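PDB 5W2F: eukaryotic translation initiation factor 2D from Homo sapiens, which delivers tRNA to the P-site of the 40S ribosomal subunit without GTP during translation initiation, the piece here being its C-terminal part. Local coordinates for residues K4-F17 and K23-V37. Residues are numbered along the deposited sequence; the frame is centred on the assembly and turned at random.
Sequences KPLYCVPASMTLLF and KKGSFLEGSEVRTIV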
ATOM      1  N   LYS A   4       7.058  -3.357  -2.590  1.00 23.99           N
ATOM      2  CA  LYS A   4       7.886  -2.710  -1.583  1.00 25.13           C
ATOM      3  C   LYS A   4       7.042  -1.730  -0.757  1.00 21.42           C
ATOM      4  O   LYS A   4       6.503  -0.787  -1.295  1.00 21.03           O
ATOM      5  CB  LYS A   4       9.058  -1.980  -2.242  1.00 24.50           C
ATOM      6  CG  LYS A   4       9.905  -1.225  -1.226  1.00 30.65           C
ATOM      7  CD  LYS A   4      11.304  -0.940  -1.690  1.00 42.33           C
ATOM      8  CE  LYS A   4      11.340   0.090  -2.787  1.00 43.68           C
ATOM      9  NZ  LYS A   4      12.613   0.856  -2.662  1.00 48.30           N
ATOM     10  N   PRO A   5       6.913  -1.956   0.547  1.00 23.64           N
ATOM     11  CA  PRO A   5       6.215  -0.978   1.378  1.00 23.27           C
ATOM     12  C   PRO A   5       6.972   0.341   1.459  1.00 22.14           C
ATOM     13  O   PRO A   5       8.209   0.356   1.497  1.00 23.47           O
ATOM     14  CB  PRO A   5       6.142  -1.637   2.756  1.00 27.53           C
ATOM     15  CG  PRO A   5       7.038  -2.789   2.712  1.00 34.09           C
ATOM     16  CD  PRO A   5       7.470  -3.066   1.325  1.00 28.71           C
ATOM     17  N   LEU A   6       6.207   1.433   1.465  1.00 20.41           N
ATOM     18  CA  LEU A   6       6.739   2.777   1.578  1.00 20.63           C
ATOM     19  C   LEU A   6       5.898   3.586   2.563  1.00 20.95           C
ATOM     20  O   LEU A   6       4.816   3.162   2.988  1.00 21.56           O
ATOM     21  CB  LEU A   6       6.740   3.476   0.210  1.00 21.21           C
ATOM     22  CG  LEU A   6       7.683   2.918  -0.855  1.00 21.58           C
ATOM     23  CD1 LEU A   6       7.383   3.595  -2.187  1.00 21.29           C
ATOM     24  CD2 LEU A   6       9.148   3.066  -0.496  1.00 24.43           C
ATOM     25  N   TYR A   7       6.421   4.754   2.904  1.00 21.54           N
ATOM     26  CA  TYR A   7       5.774   5.705   3.797  1.00 21.01           C
ATOM     27  C   TYR A   7       5.865   7.069   3.158  1.00 23.45           C
ATOM     28  O   TYR A   7       6.911   7.439   2.637  1.00 27.42           O
ATOM     29  CB  TYR A   7       6.473   5.723   5.155  1.00 20.69           C
ATOM     30  CG  TYR A   7       6.405   4.407   5.833  1.00 20.59           C
ATOM     31  CD1 TYR A   7       7.374   3.428   5.591  1.00 20.71           C
ATOM     32  CD2 TYR A   7       5.344   4.093   6.664  1.00 22.47           C
ATOM     33  CE1 TYR A   7       7.270   2.185   6.165  1.00 23.27           C
ATOM     34  CE2 TYR A   7       5.261   2.858   7.275  1.00 23.64           C
ATOM     35  CZ  TYR A   7       6.222   1.901   7.013  1.00 25.03           C
ATOM     36  OH  TYR A   7       6.157   0.649   7.606  1.00 32.13           O
ATOM     37  N   CYS A   8       4.761   7.800   3.170  1.00 21.09           N
ATOM     38  CA  CYS A   8       4.708   9.117   2.558  1.00 21.60           C
ATOM     39  C   CYS A   8       4.576  10.175   3.643  1.00 22.29           C
ATOM     40  O   CYS A   8       3.746  10.063   4.537  1.00 23.31           O
ATOM     41  CB  CYS A   8       3.554   9.195   1.568  1.00 22.82           C
ATOM     42  SG  CYS A   8       3.474  10.735   0.631  1.00 29.28           S
ATOM     43  N   VAL A   9       5.403  11.206   3.547  1.00 21.84           N
ATOM     44  CA  VAL A   9       5.443  12.275   4.544  1.00 23.10           C
ATOM     45  C   VAL A   9       4.216  13.188   4.409  1.00 23.73           C
ATOM     46  O   VAL A   9       4.078  13.875   3.397  1.00 27.41           O
ATOM     47  CB  VAL A   9       6.728  13.116   4.412  1.00 23.27           C
ATOM     48  CG1 VAL A   9       6.724  14.260   5.429  1.00 24.22           C
ATOM     49  CG2 VAL A   9       7.979  12.240   4.558  1.00 24.53           C
ATOM     50  N   PRO A  10       3.337  13.208   5.431  1.00 23.90           N
ATOM     51  CA  PRO A  10       2.192  14.107   5.372  1.00 26.17           C
ATOM     52  C   PRO A  10       2.560  15.504   5.834  1.00 26.91           C
ATOM     53  O   PRO A  10       3.589  15.687   6.490  1.00 26.49           O
ATOM     54  CB  PRO A  10       1.206  13.476   6.340  1.00 27.87           C
ATOM     55  CG  PRO A  10       2.064  12.860   7.380  1.00 26.04           C
ATOM     56  CD  PRO A  10       3.326  12.419   6.679  1.00 24.05           C
ATOM     57  N   ALA A  11       1.697  16.469   5.537  1.00 28.07           N
ATOM     58  CA  ALA A  11       1.943  17.848   5.917  1.00 28.63           C
ATOM     59  C   ALA A  11       2.245  17.994   7.403  1.00 29.51           C
ATOM     60  O   ALA A  11       3.132  18.767   7.793  1.00 31.26           O
ATOM     61  CB  ALA A  11       0.745  18.713   5.539  1.00 30.65           C
ATOM     62  N   SER A  12       1.532  17.225   8.226  1.00 28.68           N
ATOM     63  CA  SER A  12       1.679  17.306   9.684  1.00 29.89           C
ATOM     64  C   SER A  12       3.071  16.954  10.199  1.00 27.87           C
ATOM     65  O   SER A  12       3.409  17.307  11.328  1.00 33.72           O
ATOM     66  CB  SER A  12       0.656  16.403  10.370  1.00 31.79           C
ATOM     67  OG  SER A  12       0.880  15.054  10.027  1.00 32.08           O
ATOM     68  N   MET A  13       3.855  16.225   9.407  1.00 24.86           N
ATOM     69  CA  MET A  13       5.201  15.793   9.828  1.00 25.26           C
ATOM     70  C   MET A  13       6.348  16.505   9.114  1.00 26.95           C
ATOM     71  O   MET A  13       7.502  16.104   9.247  1.00 27.47           O
ATOM     72  CB  MET A  13       5.321  14.287   9.628  1.00 24.91           C
ATOM     73  CG  MET A  13       4.254  13.534  10.401  1.00 27.57           C
ATOM     74  SD  MET A  13       4.297  11.761  10.187  1.00 28.76           S
ATOM     75  CE  MET A  13       5.490  11.291  11.414  1.00 29.21           C
ATOM     76  N   THR A  14       6.061  17.587   8.401  1.00 27.52           N
ATOM     77  CA  THR A  14       7.103  18.248   7.617  1.00 30.93           C
ATOM     78  C   THR A  14       8.264  18.774   8.461  1.00 31.34           C
ATOM     79  O   THR A  14       9.415  18.653   8.056  1.00 31.44           O
ATOM     80  CB  THR A  14       6.526  19.365   6.724  1.00 36.30           C
ATOM     81  OG1 THR A  14       5.706  20.238   7.496  1.00 44.86           O
ATOM     82  CG2 THR A  14       5.686  18.757   5.645  1.00 35.67           C
ATOM     83  N   LEU A  15       7.974  19.308   9.649  1.00 30.87           N
ATOM     84  CA  LEU A  15       9.046  19.832  10.507  1.00 30.99           C
ATOM     85  C   LEU A  15       9.990  18.736  11.001  1.00 29.78           C
ATOM     86  O   LEU A  15      11.188  18.980  11.158  1.00 33.27           O
ATOM     87  CB  LEU A  15       8.491  20.646  11.682  1.00 32.14           C
ATOM     88  CG  LEU A  15       7.695  21.901  11.304  1.00 34.29           C
ATOM     89  CD1 LEU A  15       7.139  22.604  12.540  1.00 35.91           C
ATOM     90  CD2 LEU A  15       8.562  22.844  10.480  1.00 38.45           C
ATOM     91  N   LEU A  16       9.463  17.533  11.222  1.00 26.75           N
ATOM     92  CA  LEU A  16      10.313  16.399  11.619  1.00 27.02           C
ATOM     93  C   LEU A  16      11.285  16.047  10.499  1.00 30.05           C
ATOM     94  O   LEU A  16      12.452  15.788  10.757  1.00 31.64           O
ATOM     95  CB  LEU A  16       9.469  15.180  11.993  1.00 27.74           C
ATOM     96  CG  LEU A  16      10.167  13.851  12.291  1.00 28.39           C
ATOM     97  CD1 LEU A  16      11.167  14.031  13.427  1.00 33.08           C
ATOM     98  CD2 LEU A  16       9.125  12.801  12.655  1.00 26.16           C
ATOM     99  N   PHE A  17      10.798  16.046   9.256  1.00 27.28           N
ATOM    100  CA  PHE A  17      11.581  15.593   8.107  1.00 28.19           C
ATOM    101  C   PHE A  17      12.411  16.669   7.419  1.00 31.29           C
ATOM    102  O   PHE A  17      13.208  16.348   6.525  1.00 36.47           O
ATOM    103  CB  PHE A  17      10.653  14.874   7.111  1.00 28.04           C
ATOM    104  CG  PHE A  17      10.256  13.523   7.608  1.00 24.93           C
ATOM    105  CD1 PHE A  17      11.104  12.437   7.430  1.00 27.60           C
ATOM    106  CD2 PHE A  17       9.098  13.352   8.346  1.00 25.31           C
ATOM    107  CE1 PHE A  17      10.788  11.211   7.958  1.00 28.49           C
ATOM    108  CE2 PHE A  17       8.769  12.115   8.862  1.00 26.46           C
ATOM    109  CZ  PHE A  17       9.614  11.047   8.675  1.00 28.12           C
ATOM    110  N   LYS A  23      10.582  16.413   1.867  1.00 40.23           N
ATOM    111  CA  LYS A  23       9.444  17.325   1.903  1.00 39.13           C
ATOM    112  C   LYS A  23       8.133  16.568   2.062  1.00 36.56           C
ATOM    113  O   LYS A  23       8.091  15.326   1.980  1.00 34.98           O
ATOM    114  CB  LYS A  23       9.410  18.173   0.618  1.00 43.73           C
ATOM    115  CG  LYS A  23       9.278  17.392  -0.690  1.00 51.06           C
ATOM    116  CD  LYS A  23       9.121  18.336  -1.877  1.00 59.80           C
ATOM    117  CE  LYS A  23       9.069  17.581  -3.198  1.00 68.71           C
ATOM    118  NZ  LYS A  23      10.364  16.927  -3.543  1.00 75.06           N
ATOM    119  N   LYS A  24       7.058  17.317   2.278  1.00 34.11           N
ATOM    120  CA  LYS A  24       5.710  16.757   2.218  1.00 36.33           C
ATOM    121  C   LYS A  24       5.576  16.023   0.898  1.00 31.23           C
ATOM    122  O   LYS A  24       5.913  16.582  -0.162  1.00 34.86           O
ATOM    123  CB  LYS A  24       4.647  17.855   2.299  1.00 38.05           C
ATOM    124  CG  LYS A  24       3.233  17.420   1.932  1.00 43.73           C
ATOM    125  CD  LYS A  24       2.266  18.588   2.036  1.00 53.94           C
ATOM    126  CE  LYS A  24       0.825  18.150   1.801  1.00 61.84           C
ATOM    127  NZ  LYS A  24       0.605  17.461   0.499  1.00 63.17           N
ATOM    128  N   GLY A  25       5.074  14.795   0.967  1.00 30.42           N
ATOM    129  CA  GLY A  25       4.906  13.966  -0.217  1.00 32.16           C
ATOM    130  C   GLY A  25       6.079  13.075  -0.595  1.00 30.55           C
ATOM    131  O   GLY A  25       5.966  12.285  -1.544  1.00 31.04           O
ATOM    132  N   SER A  26       7.199  13.169   0.120  1.00 28.50           N
ATOM    133  CA  SER A  26       8.329  12.309  -0.186  1.00 29.80           C
ATOM    134  C   SER A  26       7.989  10.903   0.284  1.00 26.08           C
ATOM    135  O   SER A  26       7.247  10.706   1.269  1.00 25.26           O
ATOM    136  CB  SER A  26       9.638  12.810   0.430  1.00 40.55           C
ATOM    137  OG  SER A  26       9.453  13.099   1.776  1.00 50.55           O
ATOM    138  N   PHE A  27       8.505   9.934  -0.450  1.00 24.42           N
ATOM    139  CA  PHE A  27       8.314   8.531  -0.134  1.00 23.33           C
ATOM    140  C   PHE A  27       9.602   7.952   0.421  1.00 25.10           C
ATOM    141  O   PHE A  27      10.679   8.148  -0.155  1.00 28.43           O
ATOM    142  CB  PHE A  27       7.878   7.774  -1.381  1.00 23.24           C
ATOM    143  CG  PHE A  27       6.514   8.175  -1.860  1.00 23.17           C
ATOM    144  CD1 PHE A  27       5.378   7.571  -1.339  1.00 22.98           C
ATOM    145  CD2 PHE A  27       6.351   9.173  -2.804  1.00 26.83           C
ATOM    146  CE1 PHE A  27       4.111   7.966  -1.748  1.00 23.79           C
ATOM    147  CE2 PHE A  27       5.092   9.577  -3.207  1.00 26.65           C
ATOM    148  CZ  PHE A  27       3.970   8.971  -2.694  1.00 25.70           C
ATOM    149  N   LEU A  28       9.472   7.211   1.518  1.00 24.01           N
ATOM    150  CA  LEU A  28      10.597   6.680   2.251  1.00 23.72           C
ATOM    151  C   LEU A  28      10.378   5.214   2.565  1.00 22.53           C
ATOM    152  O   LEU A  28       9.255   4.791   2.864  1.00 22.70           O
ATOM    153  CB  LEU A  28      10.761   7.452   3.572  1.00 24.17           C
ATOM    154  CG  LEU A  28      11.105   8.938   3.445  1.00 28.56           C
ATOM    155  CD1 LEU A  28      10.981   9.638   4.791  1.00 29.78           C
ATOM    156  CD2 LEU A  28      12.504   9.066   2.888  1.00 32.90           C
ATOM    157  N   GLU A  29      11.465   4.454   2.577  1.00 24.09           N
ATOM    158  CA  GLU A  29      11.427   3.100   3.110  1.00 25.50           C
ATOM    159  C   GLU A  29      11.434   3.174   4.646  1.00 23.31           C
ATOM    160  O   GLU A  29      11.921   4.151   5.245  1.00 23.97           O
ATOM    161  CB  GLU A  29      12.623   2.281   2.610  1.00 28.88           C
ATOM    162  CG  GLU A  29      12.674   2.168   1.092  1.00 31.69           C
ATOM    163  CD  GLU A  29      13.855   1.374   0.592  1.00 37.61           C
ATOM    164  OE1 GLU A  29      14.391   0.553   1.335  1.00 48.15           O
ATOM    165  OE2 GLU A  29      14.243   1.563  -0.566  1.00 44.99           O
ATOM    166  N   GLY A  30      10.923   2.132   5.289  1.00 24.74           N
ATOM    167  CA  GLY A  30      10.910   2.087   6.745  1.00 23.83           C
ATOM    168  C   GLY A  30      12.301   2.278   7.335  1.00 23.63           C
ATOM    169  O   GLY A  30      12.463   2.982   8.322  1.00 24.17           O
ATOM    170  N   SER A  31      13.312   1.641   6.740  1.00 24.66           N
ATOM    171  CA  SER A  31      14.695   1.764   7.239  1.00 28.19           C
ATOM    172  C   SER A  31      15.192   3.202   7.185  1.00 25.15           C
ATOM    173  O   SER A  31      15.952   3.633   8.051  1.00 27.22           O
ATOM    174  CB  SER A  31      15.645   0.857   6.469  1.00 30.14           C
ATOM    175  OG  SER A  31      15.631   1.156   5.086  1.00 34.14           O
ATOM    176  N   GLU A  32      14.752   3.950   6.174  1.00 24.90           N
ATOM    177  CA  GLU A  32      15.119   5.351   6.045  1.00 25.51           C
ATOM    178  C   GLU A  32      14.438   6.182   7.120  1.00 22.45           C
ATOM    179  O   GLU A  32      15.056   7.076   7.707  1.00 24.83           O
ATOM    180  CB  GLU A  32      14.747   5.900   4.664  1.00 28.42           C
ATOM    181  CG  GLU A  32      15.491   5.254   3.532  1.00 31.65           C
ATOM    182  CD  GLU A  32      15.076   5.808   2.182  1.00 34.77           C
ATOM    183  OE1 GLU A  32      13.901   5.608   1.792  1.00 32.16           O
ATOM    184  OE2 GLU A  32      15.930   6.434   1.518  1.00 44.29           O
ATOM    185  N   VAL A  33      13.154   5.917   7.360  1.00 21.92           N
ATOM    186  CA  VAL A  33      12.430   6.609   8.438  1.00 20.49           C
ATOM    187  C   VAL A  33      13.142   6.406   9.770  1.00 20.97           C
ATOM    188  O   VAL A  33      13.337   7.362  10.547  1.00 22.43           O
ATOM    189  CB  VAL A  33      10.955   6.142   8.550  1.00 21.62           C
ATOM    190  CG1 VAL A  33      10.277   6.821   9.739  1.00 22.30           C
ATOM    191  CG2 VAL A  33      10.202   6.424   7.254  1.00 23.31           C
ATOM    192  N   ARG A  34      13.559   5.166  10.024  1.00 21.63           N
ATOM    193  CA  ARG A  34      14.238   4.830  11.262  1.00 22.66           C
ATOM    194  C   ARG A  34      15.525   5.634  11.428  1.00 23.62           C
ATOM    195  O   ARG A  34      15.758   6.244  12.479  1.00 23.53           O
ATOM    196  CB  ARG A  34      14.465   3.316  11.363  1.00 26.25           C
ATOM    197  CG  ARG A  34      13.164   2.540  11.582  1.00 33.47           C
ATOM    198  CD  ARG A  34      13.374   1.021  11.529  1.00 38.17           C
ATOM    199  NE  ARG A  34      12.108   0.275  11.563  1.00 40.13           N
ATOM    200  CZ  ARG A  34      11.367   0.054  12.654  1.00 39.58           C
ATOM    201  NH1 ARG A  34      10.227  -0.633  12.551  1.00 44.89           N
ATOM    202  NH2 ARG A  34      11.747   0.504  13.853  1.00 40.86           N
ATOM    203  N   THR A  35      16.340   5.665  10.389  1.00 24.23           N
ATOM    204  CA  THR A  35      17.566   6.446  10.418  1.00 24.66           C
ATOM    205  C   THR A  35      17.290   7.923  10.674  1.00 24.01           C
ATOM    206  O   THR A  35      17.968   8.576  11.488  1.00 25.55           O
ATOM    207  CB  THR A  35      18.333   6.262   9.097  1.00 28.50           C
ATOM    208  OG1 THR A  35      18.707   4.886   8.987  1.00 31.32           O
ATOM    209  CG2 THR A  35      19.551   7.139   9.025  1.00 30.26           C
ATOM    210  N   ILE A  36      16.296   8.453   9.978  1.00 23.19           N
ATOM    211  CA  ILE A  36      15.973   9.873  10.099  1.00 24.86           C
ATOM    212  C   ILE A  36      15.532  10.238  11.512  1.00 23.19           C
ATOM    213  O   ILE A  36      15.956  11.258  12.080  1.00 25.47           O
ATOM    214  CB  ILE A  36      14.902  10.274   9.074  1.00 25.67           C
ATOM    215  CG1 ILE A  36      15.517  10.269   7.682  1.00 26.03           C
ATOM    216  CG2 ILE A  36      14.287  11.634   9.379  1.00 25.79           C
ATOM    217  CD1 ILE A  36      14.495  10.183   6.571  1.00 27.55           C
ATOM    218  N   VAL A  37      14.663   9.414  12.076  1.00 22.92           N
ATOM    219  CA  VAL A  37      14.140   9.702  13.397  1.00 22.66           C
ATOM    220  C   VAL A  37      15.220   9.555  14.466  1.00 22.24           C
ATOM    221  O   VAL A  37      15.297  10.377  15.399  1.00 23.56           O
ATOM    222  CB  VAL A  37      12.888   8.855  13.691  1.00 24.08           C
ATOM    223  CG1 VAL A  37      12.442   8.996  15.133  1.00 26.67           C
ATOM    224  CG2 VAL A  37      11.756   9.257  12.753  1.00 25.33           C
TER
HETATM  225  O   HOH W   1       9.808   0.002   3.703  1.00 34.62           O
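Within the SWIB/MDM2 region, Y7 and L28 form the hydrogen-bonded pair of a short antiparallel strand pairing, and C8 and F27 the adjacent non-hydrogen-bonded pair. Both halves of the first pair are bonded, Y7 N to L28 O and L28 N to Y7 O, each at 2.8 Å. Beyond these pairs V9 N donates to S26 O, and V9 O receives G25 N almost straight (N-H...O 171°), so V9 grips the type II turn K23-S26; there S26 OG, chi1 49°, donates a hydrogen bond to K23 O (2.6 Å), which also accepts S26 N, and OG touches V9 CG2.

The side chains separate onto two faces. On the C8/F27 face, C8 SG lies over the F27 ring, 4.0 Å from the centroid and 25° off the normal, a sulfur-aromatic contact. On the Y7/L28 face, L28 CD1 approaches F17 CE1 obliquely at 3.5 Å, I36 CG2 meets the same ring atom at 3.8 Å, and V9 CG2 sits above one ring face.

At the strand's start, K4 NZ forms a salt bridge with E29 OE2 (2.7 Å), reaching it from above the carboxylate plane. A water links P5 O to G30 N.

Strand 4-8 lies between edge strand 27-28 and strand 91-96, which makes backbone hydrogen bonds to K4, L6 and C8, while Y7 and V37 also pack on helix 79-89.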